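PDB 4ESK: leukocyte-associated immunoglobulin-like receptor 1 from Mus musculus, which acts, through the whole membrane protein of which this is the extracellular immunoglobulin-like domain, as an inhibitory receptor restraining natural killer cells, B cells and T cells. Local coordinates for residues Y39-L44 against F51-T56; V28-S33 against Y78-S83; T24-V29 against G68-T73; E72-H77 against L95-I100. All coordinates share one frame; numbering follows the deposited sequence.

Contact 1: residues Y39-L44 against F51-T56; sequences YNMVRL and FMEKST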
loop_
_atom_site.group_PDB
_atom_site.type_symbol
_atom_site.label_atom_id
_atom_site.label_comp_id
_atom_site.label_asym_id
_atom_site.label_seq_id
_atom_site.Cartn_x
_atom_site.Cartn_y
_atom_site.Cartn_z
ATOM N N TYR A 39 14.348 4.037 7.790
ATOM C CA TYR A 39 14.026 2.676 7.335
ATOM C C TYR A 39 14.555 2.509 5.921
ATOM O O TYR A 39 14.439 3.436 5.113
ATOM C CB TYR A 39 12.510 2.434 7.428
ATOM C CG TYR A 39 12.000 2.648 8.837
ATOM C CD1 TYR A 39 12.124 1.665 9.791
ATOM C CD2 TYR A 39 11.477 3.875 9.237
ATOM C CE1 TYR A 39 11.696 1.856 11.096
ATOM C CE2 TYR A 39 11.060 4.086 10.543
ATOM C CZ TYR A 39 11.170 3.068 11.475
ATOM O OH TYR A 39 10.769 3.232 12.790
ATOM N N ASN A 40 15.169 1.363 5.634
ATOM C CA ASN A 40 15.760 1.121 4.318
ATOM C C ASN A 40 14.997 0.112 3.445
ATOM O O ASN A 40 15.354 -0.077 2.293
ATOM C CB ASN A 40 17.249 0.739 4.436
ATOM C CG ASN A 40 17.478 -0.574 5.140
ATOM O OD1 ASN A 40 16.549 -1.227 5.611
ATOM N ND2 ASN A 40 18.763 -0.972 5.228
ATOM N N MET A 41 13.973 -0.520 4.010
ATOM C CA MET A 41 13.099 -1.426 3.278
ATOM C C MET A 41 11.640 -1.036 3.462
ATOM O O MET A 41 11.229 -0.566 4.514
ATOM C CB MET A 41 13.279 -2.864 3.751
ATOM C CG MET A 41 14.635 -3.446 3.345
ATOM S SD MET A 41 14.799 -3.625 1.559
ATOM C CE MET A 41 13.461 -4.786 1.232
ATOM N N VAL A 42 10.854 -1.277 2.423
ATOM C CA VAL A 42 9.415 -1.103 2.526
ATOM C C VAL A 42 8.749 -2.312 1.878
ATOM O O VAL A 42 9.140 -2.762 0.787
ATOM C CB VAL A 42 8.937 0.220 1.895
ATOM C CG1 VAL A 42 9.374 0.355 0.444
ATOM C CG2 VAL A 42 7.420 0.342 2.030
ATOM N N ARG A 43 7.749 -2.834 2.559
ATOM C CA ARG A 43 7.014 -3.969 2.047
ATOM C C ARG A 43 5.511 -3.740 2.084
ATOM O O ARG A 43 4.960 -3.049 2.968
ATOM C CB ARG A 43 7.398 -5.245 2.755
ATOM C CG ARG A 43 6.899 -5.444 4.165
ATOM C CD ARG A 43 7.405 -6.802 4.641
ATOM N NE ARG A 43 7.017 -7.143 6.005
ATOM C CZ ARG A 43 7.706 -6.839 7.108
ATOM N NH1 ARG A 43 8.833 -6.136 7.065
ATOM N NH2 ARG A 43 7.255 -7.246 8.277
ATOM N N LEU A 44 4.877 -4.273 1.058
ATOM C CA LEU A 44 3.443 -4.333 1.001
ATOM C C LEU A 44 3.071 -5.699 1.519
ATOM O O LEU A 44 3.481 -6.720 0.936
ATOM C CB LEU A 44 2.999 -4.117 -0.435
ATOM C CG LEU A 44 1.534 -3.922 -0.757
ATOM C CD1 LEU A 44 0.919 -2.825 0.120
ATOM C CD2 LEU A 44 1.480 -3.566 -2.233
ATOM N N PHE A 51 3.862 -9.401 0.288
ATOM C CA PHE A 51 3.362 -9.458 -1.084
ATOM C C PHE A 51 4.407 -8.931 -2.064
ATOM O O PHE A 51 4.721 -9.569 -3.071
ATOM C CB PHE A 51 2.032 -8.689 -1.183
ATOM C CG PHE A 51 1.394 -8.716 -2.542
ATOM C CD1 PHE A 51 0.787 -9.871 -3.017
ATOM C CD2 PHE A 51 1.375 -7.582 -3.340
ATOM C CE1 PHE A 51 0.176 -9.887 -4.272
ATOM C CE2 PHE A 51 0.779 -7.593 -4.593
ATOM C CZ PHE A 51 0.176 -8.750 -5.065
ATOM N N MET A 52 4.940 -7.748 -1.795
ATOM C CA MET A 52 5.985 -7.146 -2.615
ATOM C C MET A 52 6.884 -6.371 -1.655
ATOM O O MET A 52 6.414 -5.904 -0.602
ATOM C CB MET A 52 5.403 -6.177 -3.659
ATOM C CG MET A 52 4.722 -6.814 -4.859
ATOM S SD MET A 52 3.779 -5.584 -5.785
ATOM C CE MET A 52 3.294 -6.575 -7.209
ATOM N N GLU A 53 8.164 -6.267 -1.996
ATOM C CA GLU A 53 9.076 -5.443 -1.213
ATOM C C GLU A 53 10.205 -4.865 -2.026
ATOM O O GLU A 53 10.522 -5.328 -3.124
ATOM C CB GLU A 53 9.587 -6.196 0.007
ATOM C CG GLU A 53 10.502 -7.360 -0.298
ATOM C CD GLU A 53 10.854 -8.190 0.930
ATOM O OE1 GLU A 53 10.589 -7.771 2.079
ATOM O OE2 GLU A 53 11.407 -9.290 0.723
ATOM N N LYS A 54 10.799 -3.810 -1.495
ATOM C CA LYS A 54 11.913 -3.153 -2.143
ATOM C C LYS A 54 12.606 -2.196 -1.192
ATOM O O LYS A 54 12.091 -1.925 -0.120
ATOM C CB LYS A 54 11.471 -2.404 -3.413
ATOM C CG LYS A 54 10.422 -1.320 -3.224
ATOM C CD LYS A 54 10.285 -0.470 -4.484
ATOM C CE LYS A 54 8.970 0.291 -4.524
ATOM N NZ LYS A 54 8.771 1.032 -5.795
ATOM N N SER A 55 13.790 -1.728 -1.599
ATOM C CA SER A 55 14.495 -0.686 -0.884
ATOM C C SER A 55 13.695 0.603 -0.968
ATOM O O SER A 55 13.013 0.859 -1.960
ATOM C CB SER A 55 15.875 -0.441 -1.488
ATOM O OG SER A 55 16.423 0.749 -0.954
ATOM N N THR A 56 13.768 1.415 0.075
ATOM C CA THR A 56 13.068 2.700 0.080
ATOM C C THR A 56 13.708 3.738 -0.849
ATOM O O THR A 56 14.901 3.675 -1.137
ATOM C CB THR A 56 13.072 3.282 1.510
ATOM O OG1 THR A 56 14.429 3.287 1.985
ATOM C CG2 THR A 56 12.198 2.461 2.438
HETATM O O HOH W 1 14.754 5.552 3.351
HETATM O O HOH W 2 17.549 -1.404 1.338
#
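Tyr39 meets Thr56 through a water that lies 2.8 Å from Tyr39 O and 2.7 Å from Thr56 OG1, hydrogen-bonded to both. At Asn40 the backbone takes over: Thr56 N donates to Asn40 O (3.1 Å), approaching from above the carbonyl plane. Met41 bends at chi2 and chi3 (-66° and -62°), and its thioether folds back over the facing strand, with CE 3.4 Å from Lys54 O and 4.2 Å from Glu53 CG. An alanine here would probably leave the Lys54 carbonyl without its SD and CE cover and would remove the contact that CE makes with Glu53 CG. From Met41 to Leu44 the chains form the antiparallel C-C' hairpin of the immunoglobulin fold, strand 41-46 turning back as strand 49-55. Val42 and Lys54 exchange both backbone bonds, that from Val42 N to Lys54 O almost straight. Branched and apolar, Val42 suits the inward face, where CG1 lies against Thr56 CG2 (4.0 Å) and Tyr82 packs from the next strand. Arg43 and Glu53 emerge together on the other face and touch by their CB atoms (3.6 Å), their charged ends apart. Leu44 O accepts from both Phe51 N and Met52 N, a classic beta bulge, and Leu44 CD2 lies beside Phe51 CD2 at 4.2 Å, the two side chains pointing the same way.

Contact 2: residues V28-S33 against Y78-S83; sequences VVCSYS and YSCIYS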
loop_
_atom_site.group_PDB
_atom_site.type_symbol
_atom_site.label_atom_id
_atom_site.label_comp_id
_atom_site.label_asym_id
_atom_site.label_seq_id
_atom_site.Cartn_x
_atom_site.Cartn_y
_atom_site.Cartn_z
ATOM N N VAL A 28 -0.396 1.460 -5.323
ATOM C CA VAL A 28 -0.382 1.527 -3.864
ATOM C C VAL A 28 0.740 2.494 -3.522
ATOM O O VAL A 28 1.880 2.301 -3.980
ATOM C CB VAL A 28 -0.097 0.168 -3.178
ATOM C CG1 VAL A 28 -0.190 0.305 -1.657
ATOM C CG2 VAL A 28 -1.080 -0.936 -3.617
ATOM N N VAL A 29 0.432 3.526 -2.735
ATOM C CA VAL A 29 1.420 4.530 -2.372
ATOM C C VAL A 29 1.618 4.354 -0.871
ATOM O O VAL A 29 0.732 4.672 -0.089
ATOM C CB VAL A 29 0.978 5.971 -2.708
ATOM C CG1 VAL A 29 2.005 6.999 -2.243
ATOM C CG2 VAL A 29 0.721 6.149 -4.214
ATOM N N CYS A 30 2.760 3.806 -0.489
ATOM C CA CYS A 30 3.169 3.756 0.914
ATOM C C CYS A 30 3.863 5.064 1.197
ATOM O O CYS A 30 4.575 5.605 0.337
ATOM C CB CYS A 30 4.132 2.590 1.146
ATOM S SG CYS A 30 3.431 0.961 0.852
ATOM N N SER A 31 3.684 5.606 2.390
ATOM C CA SER A 31 4.300 6.886 2.736
ATOM C C SER A 31 4.743 6.847 4.200
ATOM O O SER A 31 4.126 6.166 5.014
ATOM C CB SER A 31 3.302 8.025 2.481
ATOM O OG SER A 31 3.841 9.302 2.787
ATOM N N TYR A 32 5.800 7.573 4.538
ATOM C CA TYR A 32 6.159 7.698 5.935
ATOM C C TYR A 32 6.685 9.092 6.171
ATOM O O TYR A 32 7.836 9.370 5.901
ATOM C CB TYR A 32 7.168 6.638 6.355
ATOM C CG TYR A 32 7.193 6.329 7.834
ATOM C CD1 TYR A 32 6.567 7.156 8.782
ATOM C CD2 TYR A 32 7.844 5.194 8.301
ATOM C CE1 TYR A 32 6.576 6.831 10.118
ATOM C CE2 TYR A 32 7.869 4.870 9.639
ATOM C CZ TYR A 32 7.245 5.695 10.548
ATOM O OH TYR A 32 7.252 5.370 11.884
ATOM N N SER A 33 5.799 9.946 6.665
ATOM C CA SER A 33 6.133 11.307 7.049
ATOM C C SER A 33 7.107 11.285 8.219
ATOM O O SER A 33 6.960 10.515 9.178
ATOM C CB SER A 33 4.875 12.063 7.474
ATOM O OG SER A 33 4.413 11.574 8.728
ATOM N N TYR A 78 -4.468 -5.071 2.823
ATOM C CA TYR A 78 -3.140 -4.574 2.533
ATOM C C TYR A 78 -2.696 -3.552 3.555
ATOM O O TYR A 78 -3.498 -2.741 4.011
ATOM C CB TYR A 78 -3.111 -3.895 1.176
ATOM C CG TYR A 78 -3.272 -4.840 -0.002
ATOM C CD1 TYR A 78 -2.166 -5.307 -0.700
ATOM C CD2 TYR A 78 -4.535 -5.259 -0.399
ATOM C CE1 TYR A 78 -2.304 -6.168 -1.782
ATOM C CE2 TYR A 78 -4.689 -6.123 -1.479
ATOM C CZ TYR A 78 -3.579 -6.559 -2.161
ATOM O OH TYR A 78 -3.745 -7.394 -3.240
ATOM N N SER A 79 -1.411 -3.614 3.900
ATOM C CA SER A 79 -0.796 -2.591 4.729
ATOM C C SER A 79 0.660 -2.410 4.308
ATOM O O SER A 79 1.287 -3.332 3.722
ATOM C CB SER A 79 -0.905 -2.963 6.203
ATOM O OG SER A 79 -0.248 -4.183 6.462
ATOM N N CYS A 80 1.198 -1.219 4.561
ATOM C CA CYS A 80 2.608 -0.939 4.277
ATOM C C CYS A 80 3.420 -1.107 5.571
ATOM O O CYS A 80 3.004 -0.637 6.615
ATOM C CB CYS A 80 2.779 0.498 3.771
ATOM S SG CYS A 80 1.935 0.859 2.196
ATOM N N ILE A 81 4.579 -1.759 5.493
ATOM C CA ILE A 81 5.495 -1.907 6.647
ATOM C C ILE A 81 6.875 -1.400 6.246
ATOM O O ILE A 81 7.446 -1.836 5.231
ATOM C CB ILE A 81 5.631 -3.365 7.155
ATOM C CG1 ILE A 81 4.237 -3.937 7.477
ATOM C CG2 ILE A 81 6.586 -3.388 8.355
ATOM C CD1 ILE A 81 4.156 -5.424 7.730
ATOM N N TYR A 82 7.395 -0.458 7.026
ATOM C CA TYR A 82 8.729 0.079 6.828
ATOM C C TYR A 82 9.621 -0.590 7.854
ATOM O O TYR A 82 9.214 -0.742 9.007
ATOM C CB TYR A 82 8.736 1.599 7.032
ATOM C CG TYR A 82 8.228 2.348 5.838
ATOM C CD1 TYR A 82 6.869 2.591 5.685
ATOM C CD2 TYR A 82 9.096 2.789 4.838
ATOM C CE1 TYR A 82 6.395 3.271 4.599
ATOM C CE2 TYR A 82 8.615 3.436 3.728
ATOM C CZ TYR A 82 7.256 3.685 3.621
ATOM O OH TYR A 82 6.802 4.346 2.532
ATOM N N SER A 83 10.818 -0.998 7.445
ATOM C CA SER A 83 11.721 -1.694 8.366
ATOM C C SER A 83 13.192 -1.353 8.170
ATOM O O SER A 83 13.609 -0.828 7.140
ATOM C CB SER A 83 11.512 -3.214 8.279
ATOM O OG SER A 83 11.845 -3.691 7.003
#
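Tyr82 crosses from strand 76-84 toward strand 26-31, sliding past Tyr32, which comes the other way. Its CB already touches the Tyr32 ring, 3.9 Å from CD2, and CG is slightly nearer to that same CD2 (3.8 Å). The two rings are inclined at 53°, an oblique pairing. Further out, CD1, CE1 and CZ pass beneath the Tyr32 methylene: Tyr32 CB sits over this face, 4.0 Å from the centroid of the Tyr82 ring, a CH-pi contact displaced toward the rim. Tyr32 CG stands anti to the backbone N, and CD2 of its ring lies against Tyr82 CG and CD1. At the tip, Tyr82 OH lies 3.5 Å from Cys30 CB and close to the backbone of Cys30 and Ser31, but its hydrogen bond goes to Asp63 OD1 in strand 62-67. Tyrosine suits this place because the ring fills the interior while the hydroxyl finds a polar mate beyond it. Beside the ring, Cys30 SG and Cys80 SG are joined covalently at 2.0 Å with a chi3 of -78°. Val28 CG1 lies 4.4 Å from Cys80 SG. The strands run at 38° in different sheets, no backbone-to-backbone hydrogen bond joins the two segments, and the contact is made by side chains, chiefly the disulfide and the tyrosines. A disulfide pinning strand B to strand F across two facing sheets is the hallmark of the immunoglobulin beta sandwich.

Contact 3: residues T24-V29 against G68-T73; sequences TFVTVV and GPVNET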
loop_
_atom_site.group_PDB
_atom_site.type_symbol
_atom_site.label_atom_id
_atom_site.label_comp_id
_atom_site.label_asym_id
_atom_site.label_seq_id
_atom_site.Cartn_x
_atom_site.Cartn_y
_atom_site.Cartn_z
ATOM N N THR A 24 -8.031 -3.936 -13.951
ATOM C CA THR A 24 -7.625 -2.588 -13.517
ATOM C C THR A 24 -6.144 -2.575 -13.175
ATOM O O THR A 24 -5.606 -3.579 -12.735
ATOM C CB THR A 24 -8.384 -2.173 -12.223
ATOM O OG1 THR A 24 -9.774 -2.114 -12.481
ATOM C CG2 THR A 24 -7.938 -0.777 -11.646
ATOM N N PHE A 25 -5.506 -1.423 -13.344
ATOM C CA PHE A 25 -4.163 -1.206 -12.791
ATOM C C PHE A 25 -4.271 -0.408 -11.484
ATOM O O PHE A 25 -4.806 0.715 -11.468
ATOM C CB PHE A 25 -3.261 -0.509 -13.806
ATOM C CG PHE A 25 -2.829 -1.400 -14.940
ATOM C CD1 PHE A 25 -3.726 -1.772 -15.925
ATOM C CD2 PHE A 25 -1.521 -1.873 -15.019
ATOM C CE1 PHE A 25 -3.341 -2.614 -16.963
ATOM C CE2 PHE A 25 -1.130 -2.707 -16.064
ATOM C CZ PHE A 25 -2.046 -3.079 -17.032
ATOM N N VAL A 26 -3.807 -1.014 -10.395
ATOM C CA VAL A 26 -3.833 -0.395 -9.060
ATOM C C VAL A 26 -2.453 0.194 -8.760
ATOM O O VAL A 26 -1.433 -0.326 -9.222
ATOM C CB VAL A 26 -4.220 -1.423 -7.982
ATOM C CG1 VAL A 26 -3.928 -0.923 -6.580
ATOM C CG2 VAL A 26 -5.699 -1.796 -8.082
ATOM N N THR A 27 -2.440 1.319 -8.041
ATOM C CA THR A 27 -1.211 1.917 -7.546
ATOM C C THR A 27 -1.349 2.025 -6.047
ATOM O O THR A 27 -2.321 2.600 -5.553
ATOM C CB THR A 27 -1.013 3.326 -8.110
ATOM O OG1 THR A 27 -1.025 3.281 -9.546
ATOM C CG2 THR A 27 0.309 3.931 -7.630
ATOM N N VAL A 28 -0.396 1.460 -5.323
ATOM C CA VAL A 28 -0.382 1.527 -3.864
ATOM C C VAL A 28 0.740 2.494 -3.522
ATOM O O VAL A 28 1.880 2.301 -3.980
ATOM C CB VAL A 28 -0.097 0.168 -3.178
ATOM C CG1 VAL A 28 -0.190 0.305 -1.657
ATOM C CG2 VAL A 28 -1.080 -0.936 -3.617
ATOM N N VAL A 29 0.432 3.526 -2.735
ATOM C CA VAL A 29 1.420 4.530 -2.372
ATOM C C VAL A 29 1.618 4.354 -0.871
ATOM O O VAL A 29 0.732 4.672 -0.089
ATOM C CB VAL A 29 0.978 5.971 -2.708
ATOM C CG1 VAL A 29 2.005 6.999 -2.243
ATOM C CG2 VAL A 29 0.721 6.149 -4.214
ATOM N N GLY A 68 -0.947 -4.435 -11.611
ATOM C CA GLY A 68 -1.903 -4.451 -12.716
ATOM C C GLY A 68 -1.378 -5.239 -13.899
ATOM O O GLY A 68 -0.167 -5.297 -14.105
ATOM N N PRO A 69 -2.288 -5.830 -14.691
ATOM C CA PRO A 69 -3.748 -5.870 -14.508
ATOM C C PRO A 69 -4.180 -6.798 -13.394
ATOM O O PRO A 69 -3.658 -7.912 -13.254
ATOM C CB PRO A 69 -4.251 -6.389 -15.859
ATOM C CG PRO A 69 -3.127 -7.222 -16.355
ATOM C CD PRO A 69 -1.889 -6.478 -15.944
ATOM N N VAL A 70 -5.145 -6.361 -12.598
ATOM C CA VAL A 70 -5.585 -7.161 -11.454
ATOM C C VAL A 70 -6.556 -8.287 -11.837
ATOM O O VAL A 70 -7.348 -8.177 -12.782
ATOM C CB VAL A 70 -6.208 -6.317 -10.315
ATOM C CG1 VAL A 70 -5.174 -5.323 -9.775
ATOM C CG2 VAL A 70 -7.469 -5.607 -10.784
ATOM N N ASN A 71 -6.472 -9.363 -11.079
ATOM C CA ASN A 71 -7.504 -10.387 -11.092
ATOM C C ASN A 71 -7.893 -10.796 -9.675
ATOM O O ASN A 71 -7.547 -10.106 -8.710
ATOM C CB ASN A 71 -7.062 -11.570 -11.964
ATOM C CG ASN A 71 -5.861 -12.287 -11.400
ATOM O OD1 ASN A 71 -5.509 -12.116 -10.230
ATOM N ND2 ASN A 71 -5.214 -13.103 -12.235
ATOM N N GLU A 72 -8.617 -11.912 -9.539
ATOM C CA GLU A 72 -9.160 -12.342 -8.257
ATOM C C GLU A 72 -8.089 -12.583 -7.185
ATOM O O GLU A 72 -8.376 -12.507 -6.018
ATOM C CB GLU A 72 -10.047 -13.594 -8.435
ATOM C CG GLU A 72 -9.326 -14.879 -8.849
ATOM C CD GLU A 72 -8.988 -14.961 -10.334
ATOM O OE1 GLU A 72 -9.464 -14.111 -11.127
ATOM O OE2 GLU A 72 -8.239 -15.895 -10.708
ATOM N N THR A 73 -6.857 -12.877 -7.606
ATOM C CA THR A 73 -5.751 -13.096 -6.663
ATOM C C THR A 73 -5.383 -11.802 -5.899
ATOM O O THR A 73 -4.678 -11.854 -4.888
ATOM C CB THR A 73 -4.496 -13.669 -7.361
ATOM O OG1 THR A 73 -3.845 -12.674 -8.175
ATOM C CG2 THR A 73 -4.886 -14.876 -8.251
#
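Phe25 holds CG anti to its carbonyl carbon (chi1 -73°), and from there the ring reaches over the backbone of Gly68 and Pro69; Val70, with CG1 likewise anti to its own carbonyl carbon (chi1 -61°), directs that methyl at Val26. One face of the Phe25 ring lies on the peptide joining Gly68 to Pro69, with CE2 3.3 Å from Gly68 C and CZ 3.6 Å from Pro69 CD. That peptide is cis, and the flat ring suits its flat surface. Gly68 suits its place because a beta carbon would fall 2.3 Å from Phe25 CD2, a clash. Here the residues leading into strand B of the immunoglobulin sandwich (26-31), and its first residue, meet the loop that leaves strand E (62-67) and crosses to strand F (76-84). The loop stays tied through Val70 N, which donates to Thr24 O at 2.8 Å. Beneath that bond the valine faces inward: CG1 lies 3.9 Å from Val26 CG2, the side chains crossing at about a right angle, and CG2 lies 3.8 Å from Thr24 CB. An alanine in place of Val70 would probably open a gap beside Val26 CG2 and Thr24 CB. Thr24 OG1 turns to Ser21 O. Farther along, Asn71 OD1 accepts from Thr73 N in an Asx turn and from Thr73 OG1 (2.7 Å), which orients the amide of a predicted N-glycosylation site that carries no sugar in this structure.

Contact 4: residues E72-H77 against L95-I100; sequences ETITGH and LELKVI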
loop_
_atom_site.group_PDB
_atom_site.type_symbol
_atom_site.label_atom_id
_atom_site.label_comp_id
_atom_site.label_asym_id
_atom_site.label_seq_id
_atom_site.Cartn_x
_atom_site.Cartn_y
_atom_site.Cartn_z
ATOM N N GLU A 72 -8.617 -11.912 -9.539
ATOM C CA GLU A 72 -9.160 -12.342 -8.257
ATOM C C GLU A 72 -8.089 -12.583 -7.185
ATOM O O GLU A 72 -8.376 -12.507 -6.018
ATOM C CB GLU A 72 -10.047 -13.594 -8.435
ATOM C CG GLU A 72 -9.326 -14.879 -8.849
ATOM C CD GLU A 72 -8.988 -14.961 -10.334
ATOM O OE1 GLU A 72 -9.464 -14.111 -11.127
ATOM O OE2 GLU A 72 -8.239 -15.895 -10.708
ATOM N N THR A 73 -6.857 -12.877 -7.606
ATOM C CA THR A 73 -5.751 -13.096 -6.663
ATOM C C THR A 73 -5.383 -11.802 -5.899
ATOM O O THR A 73 -4.678 -11.854 -4.888
ATOM C CB THR A 73 -4.496 -13.669 -7.361
ATOM O OG1 THR A 73 -3.845 -12.674 -8.175
ATOM C CG2 THR A 73 -4.886 -14.876 -8.251
ATOM N N ILE A 74 -5.868 -10.661 -6.382
ATOM C CA ILE A 74 -5.540 -9.368 -5.766
ATOM C C ILE A 74 -6.500 -8.980 -4.627
ATOM O O ILE A 74 -6.177 -8.138 -3.763
ATOM C CB ILE A 74 -5.439 -8.293 -6.861
ATOM C CG1 ILE A 74 -4.335 -8.662 -7.861
ATOM C CG2 ILE A 74 -5.126 -6.904 -6.271
ATOM C CD1 ILE A 74 -2.980 -9.003 -7.240
ATOM N N THR A 75 -7.669 -9.608 -4.571
ATOM C CA THR A 75 -8.568 -9.437 -3.431
ATOM C C THR A 75 -7.894 -9.753 -2.094
ATOM O O THR A 75 -7.264 -10.812 -1.941
ATOM C CB THR A 75 -9.856 -10.262 -3.612
ATOM O OG1 THR A 75 -10.544 -9.780 -4.771
ATOM C CG2 THR A 75 -10.771 -10.185 -2.398
ATOM N N GLY A 76 -8.001 -8.826 -1.134
ATOM C CA GLY A 76 -7.378 -9.000 0.175
ATOM C C GLY A 76 -7.156 -7.717 0.965
ATOM O O GLY A 76 -7.599 -6.646 0.542
ATOM N N HIS A 77 -6.465 -7.857 2.106
ATOM C CA HIS A 77 -6.176 -6.756 3.035
ATOM C C HIS A 77 -4.731 -6.372 2.939
ATOM O O HIS A 77 -3.849 -7.249 2.997
ATOM C CB HIS A 77 -6.484 -7.172 4.468
ATOM C CG HIS A 77 -7.962 -7.333 4.746
ATOM N ND1 HIS A 77 -8.639 -8.454 4.417
ATOM C CD2 HIS A 77 -8.888 -6.473 5.323
ATOM C CE1 HIS A 77 -9.938 -8.320 4.764
ATOM N NE2 HIS A 77 -10.098 -7.109 5.317
ATOM N N LEU A 95 -6.028 -1.485 4.427
ATOM C CA LEU A 95 -7.068 -1.255 3.443
ATOM C C LEU A 95 -7.467 -2.577 2.808
ATOM O O LEU A 95 -6.637 -3.456 2.593
ATOM C CB LEU A 95 -6.616 -0.300 2.352
ATOM C CG LEU A 95 -6.266 1.131 2.813
ATOM C CD1 LEU A 95 -5.731 1.939 1.633
ATOM C CD2 LEU A 95 -7.508 1.797 3.380
ATOM N N GLU A 96 -8.735 -2.671 2.444
ATOM C CA GLU A 96 -9.275 -3.876 1.819
ATOM C C GLU A 96 -9.565 -3.611 0.358
ATOM O O GLU A 96 -10.172 -2.581 0.020
ATOM C CB GLU A 96 -10.555 -4.289 2.528
ATOM C CG GLU A 96 -11.221 -5.498 1.904
ATOM C CD GLU A 96 -12.472 -5.937 2.623
ATOM O OE1 GLU A 96 -13.142 -5.121 3.313
ATOM O OE2 GLU A 96 -12.800 -7.133 2.471
ATOM N N LEU A 97 -9.117 -4.517 -0.515
ATOM C CA LEU A 97 -9.512 -4.479 -1.919
ATOM C C LEU A 97 -10.389 -5.663 -2.250
ATOM O O LEU A 97 -10.104 -6.774 -1.816
ATOM C CB LEU A 97 -8.325 -4.533 -2.846
ATOM C CG LEU A 97 -7.276 -3.459 -2.659
ATOM C CD1 LEU A 97 -6.238 -3.667 -3.734
ATOM C CD2 LEU A 97 -7.917 -2.073 -2.766
ATOM N N LYS A 98 -11.429 -5.413 -3.039
ATOM C CA LYS A 98 -12.258 -6.483 -3.564
ATOM C C LYS A 98 -12.337 -6.310 -5.077
ATOM O O LYS A 98 -12.787 -5.272 -5.587
ATOM C CB LYS A 98 -13.640 -6.496 -2.889
ATOM C CG LYS A 98 -14.629 -7.503 -3.502
ATOM C CD LYS A 98 -14.047 -8.914 -3.567
ATOM C CE LYS A 98 -15.013 -9.935 -4.183
ATOM N NZ LYS A 98 -14.645 -11.327 -3.782
ATOM N N VAL A 99 -11.836 -7.316 -5.795
ATOM C CA VAL A 99 -11.773 -7.283 -7.247
ATOM C C VAL A 99 -13.045 -7.947 -7.762
ATOM O O VAL A 99 -13.395 -9.036 -7.312
ATOM C CB VAL A 99 -10.512 -7.995 -7.800
ATOM C CG1 VAL A 99 -10.515 -7.995 -9.334
ATOM C CG2 VAL A 99 -9.260 -7.300 -7.282
ATOM N N ILE A 100 -13.749 -7.271 -8.670
ATOM C CA ILE A 100 -15.038 -7.791 -9.163
ATOM C C ILE A 100 -15.037 -8.068 -10.673
ATOM O O ILE A 100 -14.443 -7.317 -11.464
ATOM C CB ILE A 100 -16.225 -6.882 -8.743
ATOM C CG1 ILE A 100 -16.112 -5.474 -9.337
ATOM C CG2 ILE A 100 -16.326 -6.803 -7.224
ATOM C CD1 ILE A 100 -17.091 -5.202 -10.463
HETATM O O HOH W 3 -12.314 -11.635 -5.634
#
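Gly76 and Leu97 exchange two backbone bonds, Leu97 N to Gly76 O at 2.8 Å and Gly76 N to Leu97 O at 3.0 Å, in the F-G hairpin of the immunoglobulin fold. Only glycine sits easily here, since a beta carbon at these backbone angles would be jammed against Thr75 O. At Thr75, just before the glycine, a side chain serves as acceptor: Val99 N donates to Thr75 OG1 (3.0 Å, 166°). The threonine's chi1 of -62° sets OG1 beside its own backbone N, on the side of strand 88-100. A water 2.7 Å from Thr75 OG1 also accepts from Lys98 NZ and donates to Val99 O, so the water ties the hydroxyl to Lys98 and Val99, both in strand 88-100. Thr75 O is taken by Lys46 NZ, and Ile74 O by Tyr78 OH, a tyrosine corner. Ile74, apolar and buried, lays CB 4.0 Å from Val99 CG2. On the outer face His77 and Glu96 run side by side, and Glu96 CG lies over one face of the imidazole, 4.2 Å from its centroid. The ring and carboxylate planes differ by 22°, and the nearby acid would probably favour a protonated histidine. Glu96 OE1 has its hydrogen-bond partner in Ser17 OG, while His77 N is held by Asp47. By contrast, Glu72 N is buried without any polar partner, its nearest neighbour across the contact being Val99 CG1, 4.4 Å away.

Overall arrangement
All four contacts lie in one immunoglobulin domain with two facing sheets. Contacts 1 and 4 pair neighbouring strands of the larger sheet, their centres about 20 Å apart. Contact 2 spans the sheets, about 8 Å from contact 1 and about 17 Å from contacts 3 and 4 (centre to centre). Strand 26-31 serves contacts 2 and 3, strand 76-84 contacts 2 and 4. Along the chain, contact 1 nests inside the loops closed by contacts 2 and 3, and contact 4 follows in series. Contacts 3 and 4 share residues 72-73, their centres about 9 Å apart, where the loop between strands 62-67 and 76-84 changes sheets; the disulfide of contact 2 joins the two covalently.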